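Side-chain contacts in peptidoglycan-N-acetylmuramic acid deacetylase PdaC (Bacillus subtilis subsp. subtilis str. 168, PDB 6H8N), which removes acetyl groups from N-acetylmuramic acid residues of peptidoglycan, conferring resistance to lysozyme, this chain being the C-terminal NodB-homology deacetylase domain: residues Gln9-Leu14 against Ser187-Val192; Phe41-Ser46 against Asp92-Ile97; Lys85-Thr90 against Met120-Ala125; Lys175-Asp178 against Gln182-Thr185. The protein carries 1 engineered substitution. One frame throughout, in Å; residues are numbered along the deposited sequence. Where two conformers were deposited one is given.

Contact 1: residues Gln9-Leu14 against Ser187-Val192; sequences QKVIAL and SQLEEV
Leu189 lays its two methyls against the side chains of Val11 and Ala13, the two residues that the first strand of the NodB domain turns toward the last helix. This is a strand-on-helix packing of the deformed (beta/alpha) barrel of the polysaccharide deacetylase family. The axes of strand 11-14 and helix 187-192 run nearly antiparallel, at 154°, and come within 8.5 Å. The nearest alpha carbons are those of Ala13 and Leu189, and the small alanine suits this place: its single methyl meets Leu189 while the backbones stay close, CB of Ala13 lying 3.9 Å from CD2 of Leu189. The leucine thus forks over the strand, one branch to each residue. Its CG stands opposite the backbone N (chi1 174°), which carries the fork beyond the helix surface to the strand. One turn on, Val192 CG1 and Val11 CG2 reach toward each other end on, 4.1 Å apart. Beta-branched valine fits the strand, since it puts a methyl close to the backbone with few torsions to fix. No hydrogen bond crosses this buried, wholly apolar interface. Ile12 and Leu14 serve the other face of the strand, where Leu14 meets Ile173 and Leu176 of helix 163-178. At the edge, Lys10 is tied down elsewhere, through NZ to the carbonyl of Gln179 and by a cation-pi contact with Tyr181. Val11 CG2 touches both helix residues, and lies 3.5 Å from Leu189 CD1, closer than to Val192.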
loop_
_atom_site.group_PDB
_atom_site.type_symbol
_atom_site.label_atom_id
_atom_site.label_comp_id
_atom_site.label_asym_id
_atom_site.label_seq_id
_atom_site.Cartn_x
_atom_site.Cartn_y
_atom_site.Cartn_z
ATOM N N GLN A 9 19.360 -7.512 3.701
ATOM C CA GLN A 9 18.663 -7.564 4.972
ATOM C C GLN A 9 17.174 -7.736 4.701
ATOM O O GLN A 9 16.703 -7.608 3.566
ATOM C CB GLN A 9 18.926 -6.294 5.782
ATOM N N LYS A 10 16.426 -8.031 5.760
ATOM C CA LYS A 10 15.007 -8.305 5.608
ATOM C C LYS A 10 14.257 -7.063 5.151
ATOM O O LYS A 10 14.537 -5.949 5.586
ATOM C CB LYS A 10 14.401 -8.760 6.937
ATOM C CG LYS A 10 14.831 -10.159 7.347
ATOM C CD LYS A 10 14.005 -10.698 8.501
ATOM C CE LYS A 10 14.074 -9.819 9.719
ATOM N NZ LYS A 10 15.455 -9.715 10.255
ATOM N N VAL A 11 13.259 -7.279 4.301
ATOM C CA VAL A 11 12.374 -6.217 3.848
ATOM C C VAL A 11 10.938 -6.695 3.962
ATOM O O VAL A 11 10.646 -7.890 3.873
ATOM C CB VAL A 11 12.679 -5.789 2.394
ATOM C CG1 VAL A 11 14.090 -5.221 2.275
ATOM C CG2 VAL A 11 12.470 -6.950 1.430
ATOM N N ILE A 12 10.033 -5.746 4.151
ATOM C CA ILE A 12 8.609 -6.035 4.147
ATOM C C ILE A 12 7.890 -4.781 3.683
ATOM O O ILE A 12 8.337 -3.658 3.938
ATOM C CB ILE A 12 8.163 -6.513 5.550
ATOM C CG1 ILE A 12 6.786 -7.180 5.517
ATOM C CG2 ILE A 12 8.209 -5.375 6.565
ATOM C CD1 ILE A 12 6.548 -8.088 6.721
ATOM N N ALA A 13 6.770 -4.972 2.993
ATOM C CA ALA A 13 5.952 -3.869 2.477
ATOM C C ALA A 13 4.628 -3.832 3.228
ATOM O O ALA A 13 3.732 -4.643 2.971
ATOM C CB ALA A 13 5.726 -4.022 0.981
ATOM N N LEU A 14 4.490 -2.879 4.136
ATOM C CA LEU A 14 3.200 -2.604 4.747
ATOM C C LEU A 14 2.405 -1.710 3.821
ATOM O O LEU A 14 2.899 -0.672 3.369
ATOM C CB LEU A 14 3.377 -1.906 6.090
ATOM C CG LEU A 14 4.146 -2.646 7.141
ATOM C CD1 LEU A 14 4.222 -1.824 8.404
ATOM C CD2 LEU A 14 3.476 -3.956 7.418
ATOM N N SER A 187 7.268 -0.199 -4.473
ATOM C CA SER A 187 8.277 -0.069 -5.528
ATOM C C SER A 187 9.677 -0.392 -5.013
ATOM O O SER A 187 10.489 -0.972 -5.745
ATOM C CB SER A 187 8.200 1.317 -6.152
ATOM O OG SER A 187 6.965 1.439 -6.845
ATOM N N GLN A 188 9.988 -0.037 -3.760
ATOM C CA GLN A 188 11.284 -0.382 -3.201
ATOM C C GLN A 188 11.425 -1.887 -3.050
ATOM O O GLN A 188 12.512 -2.436 -3.264
ATOM C CB GLN A 188 11.488 0.311 -1.865
ATOM C CG GLN A 188 11.783 1.791 -1.994
ATOM C CD GLN A 188 11.661 2.555 -0.691
ATOM O OE1 GLN A 188 11.139 2.069 0.311
ATOM N NE2 GLN A 188 12.133 3.800 -0.709
ATOM N N LEU A 189 10.344 -2.574 -2.677
ATOM C CA LEU A 189 10.395 -4.025 -2.573
ATOM C C LEU A 189 10.647 -4.655 -3.943
ATOM O O LEU A 189 11.455 -5.589 -4.064
ATOM C CB LEU A 189 9.091 -4.529 -1.971
ATOM C CG LEU A 189 8.942 -6.053 -1.942
ATOM C CD1 LEU A 189 10.035 -6.690 -1.120
ATOM C CD2 LEU A 189 7.538 -6.419 -1.441
ATOM N N GLU A 190 9.972 -4.163 -4.985
ATOM C CA GLU A 190 10.231 -4.643 -6.341
ATOM C C GLU A 190 11.703 -4.502 -6.688
ATOM O O GLU A 190 12.301 -5.404 -7.296
ATOM C CB GLU A 190 9.388 -3.863 -7.359
ATOM C CG GLU A 190 7.892 -4.143 -7.346
ATOM C CD GLU A 190 7.140 -3.324 -8.402
ATOM O OE1 GLU A 190 5.902 -3.491 -8.543
ATOM O OE2 GLU A 190 7.796 -2.516 -9.107
ATOM N N GLU A 191 12.307 -3.368 -6.329
ATOM C CA GLU A 191 13.711 -3.142 -6.652
ATOM C C GLU A 191 14.609 -4.092 -5.873
ATOM O O GLU A 191 15.589 -4.623 -6.414
ATOM C CB GLU A 191 14.076 -1.683 -6.372
ATOM C CG GLU A 191 15.553 -1.352 -6.539
ATOM C CD GLU A 191 16.105 -1.632 -7.931
ATOM O OE1 GLU A 191 15.336 -1.690 -8.912
ATOM O OE2 GLU A 191 17.341 -1.791 -8.011
ATOM N N VAL A 192 14.310 -4.318 -4.596
ATOM C CA VAL A 192 15.085 -5.270 -3.816
ATOM C C VAL A 192 15.045 -6.649 -4.457
ATOM O O VAL A 192 16.073 -7.338 -4.566
ATOM C CB VAL A 192 14.595 -5.283 -2.359
ATOM C CG1 VAL A 192 15.149 -6.506 -1.622
ATOM C CG2 VAL A 192 15.030 -4.009 -1.690
#

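Contact 2: residues Phe41-Ser46 against Asp92-Ile97; sequences FFVLGS and DIIEKI
Gly45 and Ile93 have the nearest alpha carbons of this contact, 6.5 Å apart, where the chain leaves strand 40-43 and starts helix 45-50. Leu44 holds the N-cap position, where the chain changes from extended to helical as it passes helix 80-98, which presents residues 92-97. Gly45 has no side chain, and what it offers the helix is its backbone. CG2 of Ile93 rests on it, 3.8 Å from O of Gly45 and 3.9 Å from its CA, a van der Waals contact of a methyl with the glycine's CA and carbonyl oxygen. With CG1 of Ile93 anti to the backbone N (chi1 -169°), CG2 sits between that N and the carbonyl carbon, and it is this methyl that meets Gly45; the residue goes on to touch Trp70, Val48 and Gln49. Ile94 works differently. Its CA–CB bond does not aim at the strand, but the CG1–CD1 arm is stretched out (chi2 167°) and carries CD1 to 3.8 Å from Val43 CG2. The two side chains meet at a slant. Both isoleucines are buried, and the extended ethyl arm of Ile94 spans the gap to the strand. Val43, a beta-branched strand residue, is also about 6 Å from the side chain of His68, a zinc ligand, and about 10 Å from the zinc itself, measured from its side chain, so this packing lies close to the metal site. Around it, Val43 pairs by backbone with Gly66 of strand 64-67, helix 45-50 adds Val48 beside both Val43 and Ile93, and Phe41 carries the sheet's packing onto helix 22-35.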
loop_
_atom_site.group_PDB
_atom_site.type_symbol
_atom_site.label_atom_id
_atom_site.label_comp_id
_atom_site.label_asym_id
_atom_site.label_seq_id
_atom_site.Cartn_x
_atom_site.Cartn_y
_atom_site.Cartn_z
ATOM N N PHE A 41 0.290 3.690 0.446
ATOM C CA PHE A 41 -1.108 3.996 0.730
ATOM C C PHE A 41 -1.875 3.951 -0.578
ATOM O O PHE A 41 -1.586 4.733 -1.494
ATOM C CB PHE A 41 -1.219 5.375 1.382
ATOM C CG PHE A 41 -0.612 5.433 2.748
ATOM C CD1 PHE A 41 0.744 5.628 2.919
ATOM C CD2 PHE A 41 -1.406 5.240 3.881
ATOM C CE1 PHE A 41 1.306 5.635 4.205
ATOM C CE2 PHE A 41 -0.850 5.236 5.152
ATOM C CZ PHE A 41 0.503 5.451 5.313
ATOM N N PHE A 42 -2.844 3.043 -0.662
ATOM C CA PHE A 42 -3.715 2.913 -1.822
ATOM C C PHE A 42 -4.987 3.673 -1.493
ATOM O O PHE A 42 -5.806 3.235 -0.674
ATOM C CB PHE A 42 -3.938 1.438 -2.132
ATOM C CG PHE A 42 -2.712 0.782 -2.685
ATOM C CD1 PHE A 42 -2.453 0.832 -4.036
ATOM C CD2 PHE A 42 -1.776 0.170 -1.844
ATOM C CE1 PHE A 42 -1.297 0.266 -4.565
ATOM C CE2 PHE A 42 -0.622 -0.402 -2.370
ATOM C CZ PHE A 42 -0.401 -0.364 -3.735
ATOM N N VAL A 43 -5.119 4.832 -2.108
ATOM C CA VAL A 43 -6.075 5.860 -1.697
ATOM C C VAL A 43 -7.287 5.866 -2.617
ATOM O O VAL A 43 -7.204 5.598 -3.825
ATOM C CB VAL A 43 -5.425 7.266 -1.638
ATOM C CG1 VAL A 43 -4.283 7.287 -0.619
ATOM C CG2 VAL A 43 -4.946 7.715 -2.996
ATOM N N LEU A 44 -8.425 6.220 -2.019
ATOM C CA LEU A 44 -9.663 6.456 -2.744
ATOM C C LEU A 44 -9.695 7.897 -3.229
ATOM O O LEU A 44 -9.478 8.819 -2.447
ATOM C CB LEU A 44 -10.860 6.197 -1.834
ATOM C CG LEU A 44 -11.165 4.723 -1.633
ATOM C CD1 LEU A 44 -12.175 4.547 -0.521
ATOM C CD2 LEU A 44 -11.701 4.075 -2.888
ATOM N N GLY A 45 -9.976 8.090 -4.517
ATOM C CA GLY A 45 -10.037 9.442 -5.048
ATOM C C GLY A 45 -11.012 10.334 -4.299
ATOM O O GLY A 45 -10.728 11.500 -4.047
ATOM N N SER A 46 -12.183 9.800 -3.937
ATOM C CA SER A 46 -13.153 10.613 -3.198
ATOM C C SER A 46 -12.575 11.121 -1.879
ATOM O O SER A 46 -12.821 12.262 -1.468
ATOM C CB SER A 46 -14.433 9.811 -2.974
ATOM O OG SER A 46 -14.191 8.633 -2.226
ATOM N N ASP A 92 -6.464 11.878 -11.589
ATOM C CA ASP A 92 -6.621 13.306 -11.820
ATOM C C ASP A 92 -6.646 14.095 -10.518
ATOM O O ASP A 92 -6.012 15.152 -10.425
ATOM C CB ASP A 92 -7.893 13.583 -12.637
ATOM C CG ASP A 92 -7.789 13.117 -14.076
ATOM O OD1 ASP A 92 -6.675 12.806 -14.539
ATOM O OD2 ASP A 92 -8.847 13.073 -14.755
ATOM N N ILE A 93 -7.365 13.621 -9.495
ATOM C CA ILE A 93 -7.415 14.391 -8.252
ATOM C C ILE A 93 -6.051 14.385 -7.569
ATOM O O ILE A 93 -5.612 15.399 -7.010
ATOM C CB ILE A 93 -8.558 13.935 -7.319
ATOM C CG1 ILE A 93 -8.766 14.915 -6.159
ATOM C CG2 ILE A 93 -8.297 12.541 -6.730
ATOM C CD1 ILE A 93 -9.256 16.296 -6.584
ATOM N N ILE A 94 -5.355 13.246 -7.602
ATOM C CA ILE A 94 -4.027 13.188 -7.001
ATOM C C ILE A 94 -3.092 14.160 -7.711
ATOM O O ILE A 94 -2.342 14.903 -7.069
ATOM C CB ILE A 94 -3.502 11.749 -7.013
ATOM C CG1 ILE A 94 -4.358 10.882 -6.090
ATOM C CG2 ILE A 94 -2.011 11.692 -6.636
ATOM C CD1 ILE A 94 -4.118 9.399 -6.264
ATOM N N GLU A 95 -3.152 14.203 -9.047
ATOM C CA GLU A 95 -2.319 15.129 -9.813
ATOM C C GLU A 95 -2.655 16.583 -9.495
ATOM O O GLU A 95 -1.756 17.420 -9.336
ATOM C CB GLU A 95 -2.512 14.839 -11.301
ATOM C CG GLU A 95 -2.082 15.947 -12.270
ATOM C CD GLU A 95 -0.589 16.159 -12.329
ATOM O OE1 GLU A 95 -0.172 17.109 -13.028
ATOM O OE2 GLU A 95 0.165 15.394 -11.711
ATOM N N LYS A 96 -3.943 16.900 -9.391
ATOM C CA LYS A 96 -4.383 18.273 -9.148
ATOM C C LYS A 96 -3.916 18.799 -7.800
ATOM O O LYS A 96 -3.671 20.002 -7.654
ATOM C CB LYS A 96 -5.908 18.322 -9.225
ATOM C CG LYS A 96 -6.548 19.679 -9.128
ATOM C CD LYS A 96 -8.021 19.577 -9.527
ATOM C CE LYS A 96 -8.942 19.769 -8.341
ATOM N NZ LYS A 96 -8.929 21.184 -7.879
ATOM N N ILE A 97 -3.830 17.934 -6.799
ATOM C CA ILE A 97 -3.427 18.342 -5.461
ATOM C C ILE A 97 -1.916 18.365 -5.305
ATOM O O ILE A 97 -1.383 19.211 -4.585
ATOM C CB ILE A 97 -4.080 17.407 -4.426
ATOM C CG1 ILE A 97 -5.594 17.623 -4.412
ATOM C CG2 ILE A 97 -3.462 17.603 -3.038
ATOM C CD1 ILE A 97 -6.336 16.511 -3.752
#

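Contact 3: residues Lys85-Thr90 against Met120-Ala125; sequences KQINDT and MKMDVA
Ile87 of helix 80-98 is packed against the sulfur atoms of two methionines, and this is the dense part of the contact. Its CG2 methyl lies 3.7 Å from SD of Met122, the two side chains passing one another in opposite directions. CG1, on the other branch, is 3.9 Å from SD of Met120, whose chain runs across it at about a right angle. In both methionines CG is anti to the carbonyl carbon and chi2 is extended (-175° and -178°), which carries SD out to Ile87; the bend at chi3 then turns only the terminal methyl. Flexible, polarisable thioethers suit a seam between helix 80-98 and the end of helix 114-120 with the loop after it. Val105 of strand 104-105 touches all three residues.

Toward solvent the contact thins out: Met122 is partly exposed, and the neighbouring Asn88 is exposed and does not touch segment 120-125. The far side of the helix carries a salt bridge of its own, Lys85 NZ reaching the syn side of Asp89 OD2 at 2.9 Å.

Gln86 turns toward the zinc-ligand loop: its OE1 accepts from Trp70 N and its NE2 bonds Ser71 OG, between the ligands His68 and His72. Strand 104-105, helix 114-120 and strand 123-124 form a parallel beta-alpha-beta unit, and helix 80-98 packs against it through Ile87, as in the distorted (beta/alpha) barrel of NodB-type deacetylases, whose helices pack outside the strands.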
loop_
_atom_site.group_PDB
_atom_site.type_symbol
_atom_site.label_atom_id
_atom_site.label_comp_id
_atom_site.label_asym_id
_atom_site.label_seq_id
_atom_site.Cartn_x
_atom_site.Cartn_y
_atom_site.Cartn_z
ATOM N N LYS A 85 -12.808 5.247 -15.865
ATOM C CA LYS A 85 -13.115 6.544 -15.284
ATOM C C LYS A 85 -12.843 6.560 -13.779
ATOM O O LYS A 85 -12.374 7.571 -13.241
ATOM C CB LYS A 85 -14.553 6.931 -15.589
ATOM C CG LYS A 85 -14.909 8.326 -15.179
ATOM C CD LYS A 85 -16.275 8.700 -15.723
ATOM C CE LYS A 85 -16.534 10.185 -15.575
ATOM N NZ LYS A 85 -16.413 10.636 -14.168
ATOM N N GLN A 86 -13.167 5.469 -13.074
ATOM C CA GLN A 86 -12.837 5.377 -11.652
ATOM C C GLN A 86 -11.338 5.569 -11.438
ATOM O O GLN A 86 -10.912 6.319 -10.548
ATOM C CB GLN A 86 -13.263 4.011 -11.117
ATOM C CG GLN A 86 -14.748 3.858 -10.843
ATOM C CD GLN A 86 -15.143 4.367 -9.485
ATOM O OE1 GLN A 86 -14.350 4.367 -8.536
ATOM N NE2 GLN A 86 -16.383 4.797 -9.358
ATOM N N ILE A 87 -10.537 4.899 -12.252
ATOM C CA ILE A 87 -9.087 4.981 -12.117
ATOM C C ILE A 87 -8.585 6.355 -12.529
ATOM O O ILE A 87 -7.816 6.993 -11.801
ATOM C CB ILE A 87 -8.411 3.852 -12.915
ATOM C CG1 ILE A 87 -8.861 2.478 -12.404
ATOM C CG2 ILE A 87 -6.886 3.972 -12.865
ATOM C CD1 ILE A 87 -8.767 2.251 -10.923
ATOM N N ASN A 88 -9.033 6.850 -13.690
ATOM C CA ASN A 88 -8.519 8.115 -14.202
ATOM C C ASN A 88 -8.969 9.293 -13.349
ATOM O O ASN A 88 -8.193 10.236 -13.138
ATOM C CB ASN A 88 -8.900 8.295 -15.673
ATOM C CG ASN A 88 -8.136 7.379 -16.567
ATOM O OD1 ASN A 88 -6.979 7.045 -16.291
ATOM N ND2 ASN A 88 -8.761 6.961 -17.656
ATOM N N ASP A 89 -10.194 9.263 -12.822
ATOM C CA ASP A 89 -10.616 10.348 -11.943
ATOM C C ASP A 89 -9.727 10.414 -10.708
ATOM O O ASP A 89 -9.483 11.501 -10.169
ATOM C CB ASP A 89 -12.066 10.176 -11.490
ATOM C CG ASP A 89 -13.079 10.494 -12.574
ATOM O OD1 ASP A 89 -12.701 11.073 -13.609
ATOM O OD2 ASP A 89 -14.267 10.157 -12.349
ATOM N N THR A 90 -9.269 9.251 -10.231
ATOM C CA THR A 90 -8.416 9.204 -9.054
ATOM C C THR A 90 -7.009 9.673 -9.382
ATOM O O THR A 90 -6.427 10.444 -8.614
ATOM C CB THR A 90 -8.463 7.802 -8.465
ATOM O OG1 THR A 90 -9.822 7.536 -8.093
ATOM C CG2 THR A 90 -7.573 7.684 -7.236
ATOM N N MET A 120 -5.688 -0.274 -18.281
ATOM C CA MET A 120 -5.331 0.670 -17.221
ATOM C C MET A 120 -3.901 1.169 -17.369
ATOM O O MET A 120 -3.597 2.292 -16.954
ATOM C CB MET A 120 -5.511 0.035 -15.846
ATOM C CG MET A 120 -6.945 -0.059 -15.367
ATOM S SD MET A 120 -7.044 -0.695 -13.676
ATOM C CE MET A 120 -6.197 -2.260 -13.842
ATOM N N LYS A 121 -3.008 0.348 -17.922
ATOM C CA LYS A 121 -1.622 0.756 -18.150
ATOM C C LYS A 121 -0.951 1.171 -16.843
ATOM O O LYS A 121 -0.218 2.158 -16.781
ATOM C CB LYS A 121 -1.528 1.870 -19.194
ATOM N N MET A 122 -1.223 0.413 -15.784
ATOM C CA MET A 122 -0.622 0.632 -14.480
ATOM C C MET A 122 -0.152 -0.709 -13.954
ATOM O O MET A 122 -0.562 -1.760 -14.436
ATOM C CB MET A 122 -1.615 1.277 -13.503
ATOM C CG MET A 122 -2.054 2.675 -13.948
ATOM S SD MET A 122 -3.182 3.485 -12.812
ATOM C CE MET A 122 -2.098 3.917 -11.464
ATOM N N ASP A 123 0.697 -0.667 -12.941
ATOM C CA ASP A 123 1.227 -1.855 -12.273
ATOM C C ASP A 123 0.234 -2.286 -11.191
ATOM O O ASP A 123 -0.006 -1.525 -10.245
ATOM C CB ASP A 123 2.564 -1.430 -11.653
ATOM C CG ASP A 123 3.259 -2.527 -10.859
ATOM O OD1 ASP A 123 2.665 -3.594 -10.618
ATOM O OD2 ASP A 123 4.427 -2.288 -10.463
ATOM N N VAL A 124 -0.340 -3.480 -11.318
ATOM C CA VAL A 124 -1.328 -3.978 -10.363
ATOM C C VAL A 124 -0.602 -4.504 -9.139
ATOM O O VAL A 124 0.239 -5.402 -9.248
ATOM C CB VAL A 124 -2.183 -5.080 -10.997
ATOM C CG1 VAL A 124 -3.114 -5.694 -9.965
ATOM C CG2 VAL A 124 -2.978 -4.512 -12.191
ATOM N N ALA A 125 -0.919 -3.953 -7.969
ATOM C CA ALA A 125 -0.218 -4.251 -6.725
ATOM C C ALA A 125 -1.218 -4.786 -5.712
ATOM O O ALA A 125 -2.008 -4.023 -5.145
ATOM C CB ALA A 125 0.450 -2.994 -6.191
#

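Contact 4: residues Lys175-Asp178 against Gln182-Thr185; sequences KLTD and QLVT
The last helix-to-strand step of the domain folds Leu183 back onto Leu176 and Thr177, with only three residues between the two segments. Helix 163-178 ends, the chain turns, and strand 182-183 brings Leu183 CD1 to 4.1 Å from CB of Leu176. The same methyl is 4.1 Å from OG1 of Thr177, and CD2 is only slightly farther from it, so the leucine's fork straddles the threonine hydroxyl, the two side chains crossing at roughly a right angle. That hydroxyl can sit beside methyls because it is already bonded to the carbonyl of Ile173, one turn back in its own helix. Torsion sets this up: OG1 of Thr177 is turned beside its backbone N (chi1 -60°), the side from which a helical hydroxyl can meet a carbonyl four residues earlier.

In the barrel, strand 182-183 lies parallel to strand 11-17, and its leucine is buried between helix and sheet, touching Ile12 and Leu14 as well. Leu176, equally buried, reaches beyond to Leu14, Tyr181 and Met147. Gln182 points the other way, and its amide is held by Asp6 N and Lys10 O. Beyond Val184 the chain enters helix 186-197 through a capping box, in which Thr185 OG1 caps the backbone N of Gln188 while Gln188 OE1 accepts from Thr185 N.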
loop_
_atom_site.group_PDB
_atom_site.type_symbol
_atom_site.label_atom_id
_atom_site.label_comp_id
_atom_site.label_asym_id
_atom_site.label_seq_id
_atom_site.Cartn_x
_atom_site.Cartn_y
_atom_site.Cartn_z
ATOM N N LYS A 175 6.945 -3.859 16.222
ATOM C CA LYS A 175 7.467 -5.217 16.330
ATOM C C LYS A 175 8.305 -5.607 15.118
ATOM O O LYS A 175 9.344 -6.253 15.262
ATOM C CB LYS A 175 6.332 -6.204 16.587
ATOM C CG LYS A 175 5.752 -6.048 17.971
ATOM C CD LYS A 175 4.731 -7.102 18.289
ATOM C CE LYS A 175 4.464 -7.118 19.792
ATOM N NZ LYS A 175 3.345 -7.991 20.143
ATOM N N LEU A 176 7.872 -5.237 13.914
ATOM C CA LEU A 176 8.682 -5.535 12.735
ATOM C C LEU A 176 9.997 -4.769 12.761
ATOM O O LEU A 176 11.046 -5.322 12.398
ATOM C CB LEU A 176 7.914 -5.233 11.450
ATOM C CG LEU A 176 6.700 -6.114 11.175
ATOM C CD1 LEU A 176 5.904 -5.503 10.016
ATOM C CD2 LEU A 176 7.118 -7.553 10.874
ATOM N N THR A 177 9.964 -3.512 13.198
ATOM C CA THR A 177 11.197 -2.746 13.331
ATOM C C THR A 177 12.116 -3.399 14.358
ATOM O O THR A 177 13.322 -3.543 14.116
ATOM C CB THR A 177 10.871 -1.289 13.683
ATOM O OG1 THR A 177 10.060 -0.727 12.646
ATOM C CG2 THR A 177 12.140 -0.468 13.813
ATOM N N ASP A 178 11.557 -3.826 15.493
ATOM C CA ASP A 178 12.358 -4.483 16.525
ATOM C C ASP A 178 12.977 -5.772 15.993
ATOM O O ASP A 178 14.067 -6.170 16.434
ATOM C CB ASP A 178 11.495 -4.820 17.748
ATOM C CG ASP A 178 11.178 -3.620 18.650
ATOM O OD1 ASP A 178 11.789 -2.534 18.540
ATOM O OD2 ASP A 178 10.302 -3.802 19.540
ATOM N N GLN A 182 13.372 -3.858 7.345
ATOM C CA GLN A 182 13.255 -2.578 6.667
ATOM C C GLN A 182 11.840 -2.481 6.116
ATOM O O GLN A 182 11.401 -3.342 5.345
ATOM C CB GLN A 182 14.271 -2.490 5.532
ATOM C CG GLN A 182 15.709 -2.629 5.990
ATOM C CD GLN A 182 16.660 -2.880 4.857
ATOM O OE1 GLN A 182 17.404 -1.993 4.452
ATOM N NE2 GLN A 182 16.627 -4.090 4.315
ATOM N N LEU A 183 11.122 -1.456 6.554
ATOM C CA LEU A 183 9.760 -1.193 6.100
ATOM C C LEU A 183 9.847 -0.332 4.847
ATOM O O LEU A 183 10.112 0.871 4.925
ATOM C CB LEU A 183 8.946 -0.518 7.201
ATOM C CG LEU A 183 8.348 -1.452 8.261
ATOM C CD1 LEU A 183 9.377 -2.330 8.943
ATOM C CD2 LEU A 183 7.577 -0.624 9.279
ATOM N N VAL A 184 9.597 -0.946 3.703
ATOM C CA VAL A 184 9.837 -0.336 2.402
ATOM C C VAL A 184 8.522 -0.161 1.651
ATOM O O VAL A 184 7.514 -0.797 1.955
ATOM C CB VAL A 184 10.857 -1.149 1.576
ATOM C CG1 VAL A 184 12.134 -1.354 2.383
ATOM C CG2 VAL A 184 10.305 -2.490 1.179
ATOM N N THR A 185 8.559 0.686 0.622
ATOM C CA THR A 185 7.404 0.866 -0.241
ATOM C C THR A 185 7.294 -0.314 -1.206
ATOM O O THR A 185 8.216 -1.123 -1.365
ATOM C CB THR A 185 7.520 2.153 -1.052
ATOM O OG1 THR A 185 8.606 2.002 -1.977
ATOM C CG2 THR A 185 7.739 3.365 -0.168
#

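Contacts 1 and 4 are neighbours, their centres 10 Å apart, joined by the parallel pairing of strands 11-17 and 182-183: Gln182 N lies 3.0 Å from Lys10 O, and Val184 N 3.0 Å from Ile12 O. Contacts 2 and 3 share helix 80-98 and meet where Gly45 CA comes 3.6 Å from Thr90 OG1. This second pair lies nearer the zinc, the side chain of Ile87 being about 11 Å from it, whereas contact 4 is remote from the annotated sites. Strand 11-17, which begins in contact 1, ends at the engineered Ser17, at the place of the presumed proton acceptor, and the zinc ligand Asp18 follows directly.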